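PDB 2FSD: putative baseplate protein from Unidentified phage, which probably recognises and binds a receptor on the surface of Lactococcus lactis cells, acting as the head domain of the phage receptor-binding protein. Local coordinates for residues A[58-63]-A[81-86]. Sequence-based numbering, arbitrary orientation.
Sequences GVIYVR and GTFPPA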
loop_
_atom_site.group_PDB
_atom_site.type_symbol
_atom_site.label_atom_id
_atom_site.label_comp_id
_atom_site.label_asym_id
_atom_site.label_seq_id
_atom_site.Cartn_x
_atom_site.Cartn_y
_atom_site.Cartn_z
ATOM N N GLY A 58 -7.451 -11.085 15.336
ATOM C CA GLY A 58 -6.524 -11.829 14.463
ATOM C C GLY A 58 -5.959 -11.071 13.277
ATOM O O GLY A 58 -5.277 -11.656 12.426
ATOM N N VAL A 59 -6.229 -9.762 13.233
ATOM C CA VAL A 59 -5.820 -8.875 12.135
ATOM C C VAL A 59 -4.993 -7.719 12.705
ATOM O O VAL A 59 -5.412 -7.027 13.652
ATOM C CB VAL A 59 -7.049 -8.289 11.403
ATOM C CG1 VAL A 59 -6.631 -7.257 10.350
ATOM C CG2 VAL A 59 -7.884 -9.407 10.761
ATOM N N ILE A 60 -3.818 -7.513 12.118
ATOM C CA ILE A 60 -2.956 -6.415 12.503
ATOM C C ILE A 60 -3.160 -5.234 11.543
ATOM O O ILE A 60 -3.269 -5.422 10.328
ATOM C CB ILE A 60 -1.471 -6.860 12.564
ATOM C CG1 ILE A 60 -0.605 -5.763 13.201
ATOM C CG2 ILE A 60 -0.936 -7.243 11.179
ATOM C CD1 ILE A 60 0.825 -6.185 13.482
ATOM N N TYR A 61 -3.226 -4.032 12.117
ATOM C CA TYR A 61 -3.318 -2.774 11.394
ATOM C C TYR A 61 -2.091 -1.942 11.732
ATOM O O TYR A 61 -1.728 -1.814 12.892
ATOM C CB TYR A 61 -4.568 -1.985 11.811
ATOM C CG TYR A 61 -5.856 -2.742 11.618
ATOM C CD1 TYR A 61 -6.667 -2.492 10.522
ATOM C CD2 TYR A 61 -6.250 -3.724 12.516
ATOM C CE1 TYR A 61 -7.841 -3.198 10.321
ATOM C CE2 TYR A 61 -7.421 -4.442 12.318
ATOM C CZ TYR A 61 -8.211 -4.169 11.214
ATOM O OH TYR A 61 -9.372 -4.857 11.006
ATOM N N VAL A 62 -1.461 -1.369 10.717
ATOM C CA VAL A 62 -0.311 -0.506 10.921
ATOM C C VAL A 62 -0.540 0.781 10.137
ATOM O O VAL A 62 -0.987 0.752 8.994
ATOM C CB VAL A 62 1.010 -1.173 10.479
ATOM C CG1 VAL A 62 2.202 -0.461 11.102
ATOM C CG2 VAL A 62 1.032 -2.648 10.843
ATOM N N ARG A 63 -0.241 1.910 10.770
ATOM C CA ARG A 63 -0.316 3.202 10.091
ATOM C C ARG A 63 0.866 4.098 10.426
ATOM O O ARG A 63 1.404 4.053 11.521
ATOM C CB ARG A 63 -1.621 3.920 10.423
ATOM C CG ARG A 63 -1.893 4.070 11.900
ATOM C CD ARG A 63 -3.067 5.004 12.099
ATOM N NE ARG A 63 -3.467 5.085 13.497
ATOM C CZ ARG A 63 -4.659 5.509 13.911
ATOM N NH1 ARG A 63 -5.590 5.882 13.046
ATOM N NH2 ARG A 63 -4.932 5.540 15.204
ATOM N N GLY A 81 10.683 1.231 11.499
ATOM C CA GLY A 81 10.304 0.833 12.853
ATOM C C GLY A 81 10.294 -0.662 13.078
ATOM O O GLY A 81 10.447 -1.437 12.140
ATOM N N THR A 82 10.153 -1.061 14.341
ATOM C CA THR A 82 10.021 -2.468 14.704
ATOM C C THR A 82 8.818 -2.658 15.648
ATOM O O THR A 82 8.438 -1.746 16.402
ATOM C CB THR A 82 11.313 -3.042 15.388
ATOM O OG1 THR A 82 11.679 -2.232 16.510
ATOM C CG2 THR A 82 12.484 -3.114 14.416
ATOM N N PHE A 83 8.224 -3.845 15.616
ATOM C CA PHE A 83 7.088 -4.126 16.507
ATOM C C PHE A 83 7.580 -4.487 17.916
ATOM O O PHE A 83 8.538 -5.262 18.065
ATOM C CB PHE A 83 6.222 -5.246 15.948
ATOM C CG PHE A 83 5.620 -4.927 14.610
ATOM C CD1 PHE A 83 4.531 -4.059 14.517
ATOM C CD2 PHE A 83 6.147 -5.480 13.433
ATOM C CE1 PHE A 83 3.975 -3.741 13.284
ATOM C CE2 PHE A 83 5.582 -5.173 12.193
ATOM C CZ PHE A 83 4.500 -4.305 12.119
ATOM N N PRO A 84 6.954 -3.905 18.959
ATOM C CA PRO A 84 7.185 -4.454 20.299
ATOM C C PRO A 84 6.830 -5.951 20.360
ATOM O O PRO A 84 5.973 -6.401 19.590
ATOM C CB PRO A 84 6.251 -3.624 21.177
ATOM C CG PRO A 84 6.114 -2.327 20.442
ATOM C CD PRO A 84 6.072 -2.723 19.000
ATOM N N PRO A 85 7.526 -6.726 21.225
ATOM C CA PRO A 85 7.281 -8.164 21.448
ATOM C C PRO A 85 5.846 -8.559 21.801
ATOM O O PRO A 85 5.530 -9.742 21.782
ATOM C CB PRO A 85 8.190 -8.503 22.637
ATOM C CG PRO A 85 9.227 -7.507 22.633
ATOM C CD PRO A 85 8.670 -6.249 22.020
ATOM N N ALA A 86 5.001 -7.603 22.162
ATOM C CA ALA A 86 3.599 -7.896 22.400
ATOM C C ALA A 86 2.921 -8.427 21.128
ATOM O O ALA A 86 2.047 -9.295 21.218
ATOM C CB ALA A 86 2.868 -6.647 22.926
#
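The ring of Phe83 meets two aliphatic side chains with its leading corner: the methyl CG2 of Val62 sits at the edge, near the ring plane, 4.0 Å from CE1, while CD1 of Ile60 comes in obliquely to the same carbon, also at 4.0 Å. Val62 CG2 is shared with the neighbouring ring carbon CZ, so it faces the CE1-CZ side of the ring edge. Ile60 reaches this far because CG1 is anti to the backbone N (chi1 -170°) and CD1 continues the extended chain (chi2 172°). Phe83 enters from the opposite direction, just past the end of strand 77-82. The two backbones stay well apart, 10.0 Å between the CA atoms of Val62 and Phe83; the segments meet through side chains alone, with Phe83 also resting against Leu39 and Ala53. Ile60 and Val62, two apart on one strand, point to the same side; Phe87 touches Ile60 and Phe135 touches Val62. Within the all-beta head domain of the lactophage receptor-binding protein, the contact fastens the loop that follows strand 77-82 to strand 59-68. Purely apolar, with no hydrogen bond or charge pairing across it, it rests on van der Waals packing and burial of hydrocarbon surface.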